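PDB 4YBN: flavin-nucleotide-binding protein from Mycobacterium smegmatis, which binds FAD and heme and is probably an oxidoreductase of the split beta-barrel family related to pyridoxamine 5'-phosphate oxidase. Local coordinates for residues Asp26-Val37 with Ala47-Val55; Arg129-Glu137 with Leu207-Thr215. All coordinates share one frame; numbering follows the deposited sequence. Where two conformers were deposited one is given.

Interaction 1. Residues Asp26-Val37 with Ala47-Val55. With FAD (flavin-adenine dinucleotide), chain H.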
loop_
_atom_site.group_PDB
_atom_site.type_symbol
_atom_site.label_atom_id
_atom_site.label_comp_id
_atom_site.label_asym_id
_atom_site.label_seq_id
_atom_site.Cartn_x
_atom_site.Cartn_y
_atom_site.Cartn_z
ATOM N N ASP A 26 5.311 13.957 -7.313
ATOM C CA ASP A 26 4.185 13.896 -8.209
ATOM C C ASP A 26 4.134 12.634 -9.018
ATOM O O ASP A 26 3.054 12.076 -9.271
ATOM C CB ASP A 26 4.181 15.140 -9.174
ATOM C CG ASP A 26 3.886 16.415 -8.444
ATOM O OD1 ASP A 26 3.471 16.334 -7.291
ATOM O OD2 ASP A 26 4.057 17.523 -9.018
ATOM N N ASP A 27 5.275 12.172 -9.462
ATOM C CA ASP A 27 5.331 10.952 -10.193
ATOM C C ASP A 27 4.798 9.765 -9.360
ATOM O O ASP A 27 3.973 8.983 -9.826
ATOM C CB ASP A 27 6.769 10.660 -10.646
ATOM C CG ASP A 27 6.828 9.450 -11.546
ATOM O OD1 ASP A 27 6.285 9.536 -12.670
ATOM O OD2 ASP A 27 7.385 8.395 -11.128
ATOM N N LEU A 28 5.184 9.703 -8.101
ATOM C CA LEU A 28 4.627 8.665 -7.245
ATOM C C LEU A 28 3.176 8.836 -7.047
ATOM O O LEU A 28 2.400 7.903 -7.269
ATOM C CB LEU A 28 5.317 8.685 -5.907
ATOM C CG LEU A 28 4.800 7.667 -4.885
ATOM C CD1 LEU A 28 4.949 6.279 -5.404
ATOM C CD2 LEU A 28 5.496 7.846 -3.587
ATOM N N LEU A 29 2.738 10.065 -6.741
ATOM C CA LEU A 29 1.316 10.312 -6.511
ATOM C C LEU A 29 0.458 10.142 -7.755
ATOM O O LEU A 29 -0.734 9.858 -7.697
ATOM C CB LEU A 29 1.124 11.718 -5.947
ATOM C CG LEU A 29 1.753 12.041 -4.610
ATOM C CD1 LEU A 29 1.509 13.439 -4.176
ATOM C CD2 LEU A 29 1.310 11.057 -3.525
ATOM N N ASP A 30 1.062 10.281 -8.929
ATOM C CA ASP A 30 0.356 10.034 -10.130
ATOM C C ASP A 30 0.455 8.607 -10.604
ATOM O O ASP A 30 0.020 8.316 -11.709
ATOM C CB ASP A 30 0.967 10.893 -11.232
ATOM C CG ASP A 30 0.678 12.379 -11.005
ATOM O OD1 ASP A 30 -0.255 12.672 -10.212
ATOM O OD2 ASP A 30 1.397 13.210 -11.597
ATOM N N THR A 31 1.063 7.733 -9.823
ATOM C CA THR A 31 1.188 6.351 -10.168
ATOM C C THR A 31 0.254 5.492 -9.303
ATOM O O THR A 31 -0.455 4.659 -9.832
ATOM C CB THR A 31 2.648 5.893 -9.965
ATOM O OG1 THR A 31 3.496 6.674 -10.781
ATOM C CG2 THR A 31 2.819 4.406 -10.368
ATOM N N ILE A 32 0.298 5.661 -7.997
ATOM C CA ILE A 32 -0.417 4.781 -7.059
ATOM C C ILE A 32 -1.715 5.427 -6.714
ATOM O O ILE A 32 -1.678 6.553 -6.281
ATOM C CB ILE A 32 0.423 4.622 -5.753
ATOM C CG1 ILE A 32 1.828 4.070 -6.088
ATOM C CG2 ILE A 32 -0.275 3.700 -4.756
ATOM C CD1 ILE A 32 1.789 2.676 -6.669
ATOM N N PRO A 33 -2.859 4.743 -6.855
ATOM C CA PRO A 33 -4.146 5.336 -6.524
ATOM C C PRO A 33 -4.635 5.144 -5.080
ATOM O O PRO A 33 -5.659 5.689 -4.715
ATOM C CB PRO A 33 -5.080 4.623 -7.477
ATOM C CG PRO A 33 -4.524 3.292 -7.571
ATOM C CD PRO A 33 -3.037 3.423 -7.490
ATOM N N LEU A 34 -3.895 4.390 -4.272
ATOM C CA LEU A 34 -4.289 4.093 -2.909
ATOM C C LEU A 34 -3.437 4.882 -1.950
ATOM O O LEU A 34 -2.206 4.946 -2.084
ATOM C CB LEU A 34 -4.157 2.601 -2.658
ATOM C CG LEU A 34 -4.000 2.061 -1.248
ATOM C CD1 LEU A 34 -5.268 2.272 -0.449
ATOM C CD2 LEU A 34 -3.611 0.584 -1.331
ATOM N N ALA A 35 -4.088 5.494 -0.971
ATOM C CA ALA A 35 -3.385 6.116 0.131
ATOM C C ALA A 35 -3.836 5.420 1.433
ATOM O O ALA A 35 -4.961 4.887 1.520
ATOM C CB ALA A 35 -3.752 7.603 0.196
ATOM N N THR A 36 -2.991 5.454 2.450
ATOM C CA THR A 36 -3.422 5.031 3.723
ATOM C C THR A 36 -3.412 6.289 4.556
ATOM O O THR A 36 -2.408 6.951 4.614
ATOM C CB THR A 36 -2.504 3.950 4.309
ATOM O OG1 THR A 36 -2.568 2.816 3.444
ATOM C CG2 THR A 36 -2.982 3.562 5.618
ATOM N N VAL A 37 -4.517 6.553 5.219
ATOM C CA VAL A 37 -4.694 7.768 6.000
ATOM C C VAL A 37 -4.753 7.421 7.485
ATOM O O VAL A 37 -5.421 6.511 7.881
ATOM C CB VAL A 37 -5.978 8.468 5.633
ATOM C CG1 VAL A 37 -6.249 9.637 6.574
ATOM C CG2 VAL A 37 -5.951 8.934 4.202
ATOM N N ALA A 47 -6.178 3.964 11.141
ATOM C CA ALA A 47 -5.636 4.000 9.765
ATOM C C ALA A 47 -6.607 3.326 8.820
ATOM O O ALA A 47 -7.239 2.326 9.211
ATOM C CB ALA A 47 -4.313 3.334 9.715
ATOM N N PHE A 48 -6.816 3.929 7.630
ATOM C CA PHE A 48 -7.742 3.333 6.684
ATOM C C PHE A 48 -7.241 3.624 5.298
ATOM O O PHE A 48 -6.600 4.607 5.062
ATOM C CB PHE A 48 -9.164 3.795 6.890
ATOM C CG PHE A 48 -9.388 5.263 6.668
ATOM C CD1 PHE A 48 -9.769 5.724 5.441
ATOM C CD2 PHE A 48 -9.274 6.155 7.684
ATOM C CE1 PHE A 48 -10.030 7.090 5.206
ATOM C CE2 PHE A 48 -9.487 7.525 7.456
ATOM C CZ PHE A 48 -9.850 7.988 6.212
ATOM N N PRO A 49 -7.445 2.717 4.393
ATOM C CA PRO A 49 -7.082 2.926 3.052
ATOM C C PRO A 49 -8.125 3.701 2.293
ATOM O O PRO A 49 -9.353 3.649 2.614
ATOM C CB PRO A 49 -7.056 1.481 2.496
ATOM C CG PRO A 49 -8.021 0.768 3.296
ATOM C CD PRO A 49 -8.013 1.385 4.637
ATOM N N ILE A 50 -7.738 4.413 1.262
ATOM C CA ILE A 50 -8.728 5.148 0.467
ATOM C C ILE A 50 -8.151 5.537 -0.866
ATOM O O ILE A 50 -6.953 5.807 -0.988
ATOM C CB ILE A 50 -9.199 6.412 1.259
ATOM C CG1 ILE A 50 -10.416 7.028 0.583
ATOM C CG2 ILE A 50 -8.073 7.402 1.308
ATOM C CD1 ILE A 50 -11.422 7.817 1.394
ATOM N N GLY A 51 -8.951 5.556 -1.930
ATOM C CA GLY A 51 -8.410 6.124 -3.197
ATOM C C GLY A 51 -8.151 7.623 -3.174
ATOM O O GLY A 51 -8.857 8.382 -2.533
ATOM N N PHE A 52 -7.109 8.088 -3.832
ATOM C CA PHE A 52 -6.893 9.522 -3.858
ATOM C C PHE A 52 -6.469 9.886 -5.294
ATOM O O PHE A 52 -5.970 9.026 -6.066
ATOM C CB PHE A 52 -5.826 9.933 -2.878
ATOM C CG PHE A 52 -4.462 9.663 -3.375
ATOM C CD1 PHE A 52 -3.884 8.369 -3.239
ATOM C CD2 PHE A 52 -3.741 10.635 -4.073
ATOM C CE1 PHE A 52 -2.660 8.049 -3.802
ATOM C CE2 PHE A 52 -2.522 10.325 -4.623
ATOM C CZ PHE A 52 -1.973 9.025 -4.530
ATOM N N GLY A 53 -6.606 11.145 -5.652
ATOM C CA GLY A 53 -5.979 11.665 -6.864
ATOM C C GLY A 53 -5.285 12.987 -6.563
ATOM O O GLY A 53 -5.739 13.739 -5.692
ATOM N N ARG A 54 -4.142 13.233 -7.170
ATOM C CA ARG A 54 -3.489 14.499 -7.082
ATOM C C ARG A 54 -4.138 15.415 -8.120
ATOM O O ARG A 54 -4.098 15.109 -9.342
ATOM C CB ARG A 54 -2.000 14.387 -7.375
ATOM C CG ARG A 54 -1.286 15.706 -7.126
ATOM C CD ARG A 54 0.196 15.709 -7.483
ATOM N NE ARG A 54 0.517 15.354 -8.882
ATOM C CZ ARG A 54 0.570 16.253 -9.871
ATOM N NH1 ARG A 54 0.406 17.527 -9.621
ATOM N NH2 ARG A 54 0.886 15.899 -11.095
ATOM N N VAL A 55 -4.736 16.503 -7.652
ATOM C CA VAL A 55 -5.338 17.526 -8.533
ATOM C C VAL A 55 -4.531 18.731 -8.323
ATOM O O VAL A 55 -4.751 19.458 -7.408
ATOM C CB VAL A 55 -6.800 17.715 -8.244
ATOM C CG1 VAL A 55 -7.463 18.775 -9.145
ATOM C CG2 VAL A 55 -7.496 16.370 -8.420
HETATM P PA FAD H . -15.509 3.337 10.456
HETATM O O1A FAD H . -16.921 3.126 10.949
HETATM O O2A FAD H . -14.907 4.720 10.548
HETATM O O5B FAD H . -14.495 2.345 11.254
HETATM C C5B FAD H . -14.904 1.336 12.176
HETATM C C4B FAD H . -13.938 0.148 12.123
HETATM O O4B FAD H . -14.263 -0.739 11.031
HETATM C C3B FAD H . -12.471 0.511 11.866
HETATM O O3B FAD H . -11.694 1.006 12.968
HETATM C C2B FAD H . -11.901 -0.779 11.356
HETATM O O2B FAD H . -11.514 -1.518 12.501
HETATM C C1B FAD H . -13.074 -1.379 10.552
HETATM N N9A FAD H . -12.795 -1.069 9.113
HETATM C C8A FAD H . -13.406 -0.102 8.394
HETATM N N7A FAD H . -12.903 -0.043 7.126
HETATM C C5A FAD H . -11.943 -0.982 7.026
HETATM C C6A FAD H . -11.031 -1.436 5.957
HETATM N N6A FAD H . -11.099 -0.826 4.744
HETATM N N1A FAD H . -10.190 -2.474 6.279
HETATM C C2A FAD H . -10.166 -3.099 7.485
HETATM N N3A FAD H . -10.962 -2.710 8.476
HETATM C C4A FAD H . -11.866 -1.673 8.333
HETATM N N1 FAD H . -13.830 4.644 0.885
HETATM C C2 FAD H . -14.357 5.787 0.362
HETATM O O2 FAD H . -15.269 6.305 1.053
HETATM N N3 FAD H . -13.955 6.323 -0.838
HETATM C C4 FAD H . -12.945 5.765 -1.555
HETATM O O4 FAD H . -12.494 6.197 -2.636
HETATM C C4X FAD H . -12.317 4.520 -1.036
HETATM N N5 FAD H . -11.330 3.905 -1.724
HETATM C C5X FAD H . -10.765 2.760 -1.245
HETATM C C6 FAD H . -9.729 2.147 -1.947
HETATM C C7 FAD H . -9.125 0.994 -1.473
HETATM C C7M FAD H . -8.020 0.352 -2.272
HETATM C C8 FAD H . -9.599 0.406 -0.202
HETATM C C8M FAD H . -8.973 -0.822 0.393
HETATM C C9 FAD H . -10.606 1.011 0.505
HETATM C C9A FAD H . -11.216 2.171 0.042
HETATM N N10 FAD H . -12.240 2.807 0.787
HETATM C C10 FAD H . -12.832 3.976 0.253
HETATM C "C1'" FAD H . -12.747 2.204 2.035
HETATM C "C2'" FAD H . -12.333 2.795 3.358
HETATM O "O2'" FAD H . -11.301 1.978 3.921
HETATM C "C3'" FAD H . -13.569 2.781 4.298
HETATM O "O3'" FAD H . -14.145 1.435 4.358
HETATM C "C4'" FAD H . -14.626 3.886 4.018
HETATM O "O4'" FAD H . -14.050 5.213 4.067
HETATM C "C5'" FAD H . -15.771 3.855 5.037
HETATM O "O5'" FAD H . -15.248 3.694 6.370
HETATM P P FAD H . -16.170 3.739 7.706
HETATM O O1P FAD H . -17.452 2.992 7.416
HETATM O O2P FAD H . -16.184 5.208 8.119
HETATM O O3P FAD H . -15.417 2.883 8.883
HETATM O O HOH W 1 -2.920 11.391 -9.093
HETATM O O HOH W 2 -2.198 14.133 -11.125
#
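Arg-54 meets two aspartates of helix 22-29 and the turn after it in different ways. It grips Asp-30 side-on: NH2 gives a nearly straight bond to the syn lone pair of OD2 (2.8 Å, 177°), while NE reaches OD1 more bent and tilted from the guanidinium plane. Asp-26 instead lies flat over one guanidinium face, the two planes 10° apart; its OD1 is 3.5 Å from Arg-54 NE, a pairing of charges with no N-H aimed at it, and OD1 also pairs with Arg-22. The arginine chain leaves with CG anti to the backbone N and bends at chi3 (57°), so that the guanidinium turns an edge to Asp-30 and a face to Asp-26. Water 1 bridges Leu-29 O and Arg-54 N.

Further along, the Phe-52 ring fills the bend between helix and strand. Its CD1 packs on Ala-35 CB at 3.5 Å, its CZ touches Leu-29 CD2 at 4.0 Å, and Leu-34 O stands at the ring edge; Leu-59 and Ile-61 of strand 58-64 also touch this ring. Beyond it, Ala-35 with Ile-50 and Val-37 with Phe-48 form antiparallel hydrogen-bonded pairs. Val-37 lays CB over one face of the Phe-48 ring, a CH-pi contact 4.2 Å from the centroid, and Trp-69 stacks on the same ring. On the other side of the sheet, in one of its two conformers, Leu-34 lies alongside Pro-49.

Residues Pro-49 to Gly-51 of the second strand then meet the cofactor: FAD O2' donates to Pro-49 O (2.9 Å), and Ile-50 CG1 packs on flavin C4X at 3.5 Å. Strands 34-41 and 44-55 are thus a beta hairpin of the split beta-barrel, one wall of its FAD pocket.

Interaction 2. Residues Arg129-Glu137 with Leu207-Thr215. With HEM (protoporphyrin IX containing Fe), chain F.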
loop_
_atom_site.group_PDB
_atom_site.type_symbol
_atom_site.label_atom_id
_atom_site.label_comp_id
_atom_site.label_asym_id
_atom_site.label_seq_id
_atom_site.Cartn_x
_atom_site.Cartn_y
_atom_site.Cartn_z
ATOM N N ARG A 129 -8.524 10.946 -12.697
ATOM C CA ARG A 129 -7.272 10.352 -12.187
ATOM C C ARG A 129 -7.368 8.840 -12.211
ATOM O O ARG A 129 -6.434 8.159 -12.639
ATOM C CB ARG A 129 -6.992 10.853 -10.715
ATOM C CG ARG A 129 -6.112 12.063 -10.646
ATOM C CD ARG A 129 -6.557 13.075 -11.585
ATOM N NE ARG A 129 -5.808 14.312 -11.555
ATOM C CZ ARG A 129 -6.241 15.394 -12.189
ATOM N NH1 ARG A 129 -7.427 15.356 -12.873
ATOM N NH2 ARG A 129 -5.499 16.488 -12.151
ATOM N N PHE A 130 -8.499 8.342 -11.736
ATOM C CA PHE A 130 -8.719 6.929 -11.530
ATOM C C PHE A 130 -8.897 6.269 -12.883
ATOM O O PHE A 130 -8.335 5.202 -13.110
ATOM C CB PHE A 130 -9.975 6.623 -10.645
ATOM C CG PHE A 130 -9.879 7.092 -9.189
ATOM C CD1 PHE A 130 -8.653 7.120 -8.497
ATOM C CD2 PHE A 130 -11.033 7.474 -8.501
ATOM C CE1 PHE A 130 -8.602 7.540 -7.177
ATOM C CE2 PHE A 130 -10.988 7.902 -7.161
ATOM C CZ PHE A 130 -9.771 7.949 -6.504
ATOM N N ILE A 131 -9.727 6.859 -13.755
ATOM C CA ILE A 131 -10.062 6.264 -15.113
ATOM C C ILE A 131 -9.933 7.427 -16.079
ATOM O O ILE A 131 -10.883 8.201 -16.213
ATOM C CB ILE A 131 -11.481 5.685 -15.160
ATOM C CG1 ILE A 131 -11.720 4.653 -14.024
ATOM C CG2 ILE A 131 -11.776 5.011 -16.498
ATOM C CD1 ILE A 131 -13.146 4.611 -13.452
ATOM N N PRO A 132 -8.747 7.630 -16.679
ATOM C CA PRO A 132 -8.546 8.859 -17.465
ATOM C C PRO A 132 -9.485 9.053 -18.640
ATOM O O PRO A 132 -9.652 8.144 -19.432
ATOM C CB PRO A 132 -7.100 8.736 -17.961
ATOM C CG PRO A 132 -6.426 7.925 -16.901
ATOM C CD PRO A 132 -7.461 6.963 -16.356
ATOM N N GLY A 133 -10.032 10.248 -18.824
ATOM C CA GLY A 133 -10.962 10.489 -19.945
ATOM C C GLY A 133 -12.392 10.021 -19.688
ATOM O O GLY A 133 -13.264 10.123 -20.565
ATOM N N ARG A 134 -12.663 9.515 -18.488
ATOM C CA ARG A 134 -13.920 8.876 -18.204
ATOM C C ARG A 134 -15.012 9.869 -18.027
ATOM O O ARG A 134 -16.149 9.573 -18.360
ATOM C CB ARG A 134 -13.839 8.013 -16.954
ATOM C CG ARG A 134 -15.058 7.186 -16.622
ATOM C CD ARG A 134 -15.449 6.230 -17.774
ATOM N NE ARG A 134 -16.520 5.316 -17.384
ATOM C CZ ARG A 134 -17.290 4.664 -18.223
ATOM N NH1 ARG A 134 -17.121 4.795 -19.528
ATOM N NH2 ARG A 134 -18.235 3.874 -17.800
ATOM N N THR A 135 -14.695 11.038 -17.472
ATOM C CA THR A 135 -15.719 12.013 -17.192
ATOM C C THR A 135 -16.408 12.415 -18.496
ATOM O O THR A 135 -17.601 12.629 -18.508
ATOM C CB THR A 135 -15.123 13.232 -16.468
ATOM O OG1 THR A 135 -14.852 12.870 -15.101
ATOM C CG2 THR A 135 -16.044 14.379 -16.447
ATOM N N ALA A 136 -15.659 12.528 -19.574
ATOM C CA ALA A 136 -16.252 13.011 -20.804
ATOM C C ALA A 136 -17.206 11.956 -21.333
ATOM O O ALA A 136 -18.071 12.278 -22.108
ATOM C CB ALA A 136 -15.161 13.304 -21.819
ATOM N N GLU A 137 -17.049 10.694 -20.932
ATOM C CA GLU A 137 -17.959 9.606 -21.381
ATOM C C GLU A 137 -19.232 9.412 -20.565
ATOM O O GLU A 137 -20.127 8.725 -20.988
ATOM C CB GLU A 137 -17.222 8.270 -21.457
ATOM C CG GLU A 137 -15.961 8.277 -22.375
ATOM C CD GLU A 137 -14.979 7.122 -22.114
ATOM O OE1 GLU A 137 -15.219 6.336 -21.151
ATOM O OE2 GLU A 137 -13.959 7.025 -22.862
ATOM N N LEU A 207 -15.710 -1.514 -25.533
ATOM C CA LEU A 207 -15.014 -0.869 -24.419
ATOM C C LEU A 207 -14.935 0.590 -24.723
ATOM O O LEU A 207 -14.580 0.931 -25.809
ATOM C CB LEU A 207 -13.617 -1.341 -24.283
ATOM C CG LEU A 207 -13.292 -2.706 -23.785
ATOM C CD1 LEU A 207 -11.789 -2.862 -23.874
ATOM C CD2 LEU A 207 -13.819 -2.907 -22.368
ATOM N N PRO A 208 -15.169 1.445 -23.719
ATOM C CA PRO A 208 -14.966 2.843 -23.901
ATOM C C PRO A 208 -13.511 3.216 -24.035
ATOM O O PRO A 208 -12.622 2.487 -23.600
ATOM C CB PRO A 208 -15.568 3.485 -22.639
ATOM C CG PRO A 208 -16.156 2.435 -21.809
ATOM C CD PRO A 208 -15.750 1.092 -22.403
ATOM N N PRO A 209 -13.223 4.347 -24.708
ATOM C CA PRO A 209 -11.807 4.643 -24.962
ATOM C C PRO A 209 -11.009 4.763 -23.718
ATOM O O PRO A 209 -9.883 4.301 -23.669
ATOM C CB PRO A 209 -11.858 6.010 -25.663
ATOM C CG PRO A 209 -13.145 5.940 -26.393
ATOM C CD PRO A 209 -14.112 5.249 -25.462
ATOM N N SER A 210 -11.611 5.339 -22.682
ATOM C CA SER A 210 -10.917 5.496 -21.430
ATOM C C SER A 210 -10.508 4.169 -20.865
ATOM O O SER A 210 -9.437 4.036 -20.279
ATOM C CB SER A 210 -11.794 6.210 -20.407
ATOM O OG SER A 210 -12.942 5.475 -20.031
ATOM N N VAL A 211 -11.351 3.165 -21.045
ATOM C CA VAL A 211 -11.022 1.903 -20.459
ATOM C C VAL A 211 -9.992 1.224 -21.347
ATOM O O VAL A 211 -9.172 0.470 -20.844
ATOM C CB VAL A 211 -12.229 1.012 -20.336
ATOM C CG1 VAL A 211 -11.845 -0.397 -19.921
ATOM C CG2 VAL A 211 -13.179 1.593 -19.332
ATOM N N ARG A 212 -9.994 1.507 -22.648
ATOM C CA ARG A 212 -8.985 0.948 -23.556
ATOM C C ARG A 212 -7.593 1.392 -23.172
ATOM O O ARG A 212 -6.648 0.614 -23.260
ATOM C CB ARG A 212 -9.261 1.347 -25.018
ATOM C CG ARG A 212 -10.648 0.969 -25.467
ATOM C CD ARG A 212 -10.815 0.910 -26.974
ATOM N NE ARG A 212 -10.527 2.195 -27.597
ATOM C CZ ARG A 212 -11.438 2.958 -28.185
ATOM N NH1 ARG A 212 -12.714 2.578 -28.224
ATOM N NH2 ARG A 212 -11.079 4.118 -28.720
ATOM N N GLY A 213 -7.492 2.612 -22.659
ATOM C CA GLY A 213 -6.272 3.148 -22.018
ATOM C C GLY A 213 -5.748 2.492 -20.759
ATOM O O GLY A 213 -4.542 2.614 -20.419
ATOM N N MET A 214 -6.612 1.794 -20.039
ATOM C CA MET A 214 -6.228 1.157 -18.774
ATOM C C MET A 214 -5.497 -0.151 -19.075
ATOM O O MET A 214 -6.008 -1.235 -18.912
ATOM C CB MET A 214 -7.481 0.938 -17.892
ATOM C CG MET A 214 -8.034 2.285 -17.426
ATOM S SD MET A 214 -9.631 2.001 -16.669
ATOM C CE MET A 214 -9.094 1.508 -15.037
ATOM N N THR A 215 -4.291 0.002 -19.604
ATOM C CA THR A 215 -3.460 -1.110 -19.933
ATOM C C THR A 215 -1.997 -0.772 -19.523
ATOM O O THR A 215 -1.617 0.395 -19.423
ATOM C CB THR A 215 -3.587 -1.395 -21.448
ATOM O OG1 THR A 215 -3.189 -2.744 -21.700
ATOM C CG2 THR A 215 -2.755 -0.386 -22.266
HETATM C CHA HEM F . -17.398 5.167 -2.115
HETATM C CHB HEM F . -14.231 4.798 -5.703
HETATM C CHC HEM F . -16.452 8.365 -8.123
HETATM C CHD HEM F . -19.478 8.865 -4.408
HETATM C C1A HEM F . -16.365 4.747 -2.897
HETATM C C2A HEM F . -15.497 3.680 -2.552
HETATM C C3A HEM F . -14.586 3.599 -3.556
HETATM C C4A HEM F . -14.903 4.595 -4.517
HETATM C CMA HEM F . -13.472 2.583 -3.615
HETATM C CAA HEM F . -15.533 2.814 -1.300
HETATM C CBA HEM F . -16.678 1.791 -1.249
HETATM C CGA HEM F . -16.584 1.025 0.053
HETATM O O1A HEM F . -16.247 -0.186 0.037
HETATM O O2A HEM F . -16.842 1.581 1.152
HETATM C C1B HEM F . -14.581 5.724 -6.699
HETATM C C2B HEM F . -13.898 5.812 -7.952
HETATM C C3B HEM F . -14.485 6.823 -8.656
HETATM C C4B HEM F . -15.594 7.337 -7.792
HETATM C CMB HEM F . -12.721 4.982 -8.417
HETATM C CAB HEM F . -14.068 7.169 -10.042
HETATM C CBB HEM F . -14.843 7.856 -10.865
HETATM C C1C HEM F . -17.485 8.876 -7.314
HETATM C C2C HEM F . -18.199 10.090 -7.546
HETATM C C3C HEM F . -19.084 10.243 -6.477
HETATM C C4C HEM F . -18.880 9.094 -5.600
HETATM C CMC HEM F . -18.046 10.997 -8.736
HETATM C CAC HEM F . -20.112 11.292 -6.324
HETATM C CBC HEM F . -20.540 12.152 -7.275
HETATM C C1D HEM F . -19.138 7.874 -3.507
HETATM C C2D HEM F . -19.890 7.682 -2.247
HETATM C C3D HEM F . -19.306 6.650 -1.641
HETATM C C4D HEM F . -18.200 6.230 -2.499
HETATM C CMD HEM F . -21.079 8.447 -1.725
HETATM C CAD HEM F . -19.668 5.999 -0.344
HETATM C CBD HEM F . -20.457 4.705 -0.629
HETATM C CGD HEM F . -21.190 4.193 0.598
HETATM O O1D HEM F . -22.446 4.225 0.673
HETATM O O2D HEM F . -20.529 3.739 1.555
HETATM N NA HEM F . -15.990 5.292 -4.097
HETATM N NB HEM F . -15.591 6.613 -6.661
HETATM N NC HEM F . -17.866 8.347 -6.094
HETATM N ND HEM F . -18.145 6.981 -3.608
HETATM FE FE HEM F . -16.900 6.830 -5.016
#
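Glu-137, just after a type II beta turn from Ile-131 to Arg-134, reaches across to helix 209-212 and holds Ser-210 with both carboxylate oxygens, gripping the first turn of that short helix. OE2 takes the backbone N-H of Ser-210 on its syn lone pair (2.9 Å), and OE1 accepts from Ser-210 OG at 2.7 Å, about 30° out of the carboxylate plane. The hydroxyl can join in because chi1 of 65° sets OG between the backbone N and the carbonyl carbon. The negative group at the helix N-terminus probably gains from the helix dipole.

Pro-208, at the N-cap position, places CB 3.2 Å from Glu-137 OE1 and crosses the glutamate at about a right angle. Its CG lies near Arg-134 NH1, whose guanidinium approaches obliquely. Beyond OE1, Arg-134 NH1 lies nearly along the C-O axis, in a salt bridge of 2.9 Å from Arg-134 NH1 to Glu-137 OE1; with the two Ser-210 bonds it helps hold the carboxylate, and OE1 has two donors. Arg-134 NH2 in turn bonds to Ala-92 O of the second subunit, carrying the network into the dimer interface.

The beta turn brings these groups into place, with Gly-133 in its left-handed position. Ile-131, the first residue of the turn, touches both Ser-210 OG and Met-214 SD with CG2; the methionine also packs on Val-89 of the second subunit. One residue earlier, at the end of helix 116-130, the Phe-130 ring turns to the heme. Phe-100 of the second subunit meets this ring edge-to-face, and Phe-130 CE2 lies 3.6 Å from the heme methyl CMB.

Interaction 1 lies in the core, its centre about 2 Å from the centre of the chain, and joins neighbouring strands of one hairpin through backbone bonds and apolar packing, with its ion pairs at the helix end. Interaction 2 is more peripheral, its centre about 19 Å from that of the chain, and only partly buried; it ties a turn and the weakly bonded helix about 134-137 to helix 209-212, largely by a carboxylate, with little apolar packing. The two meet where Arg-129 NE probably bonds to Arg-54 O and Phe-130 packs against Gly-51 and Phe-52. One touches FAD and the other heme, and both also contact the second subunit.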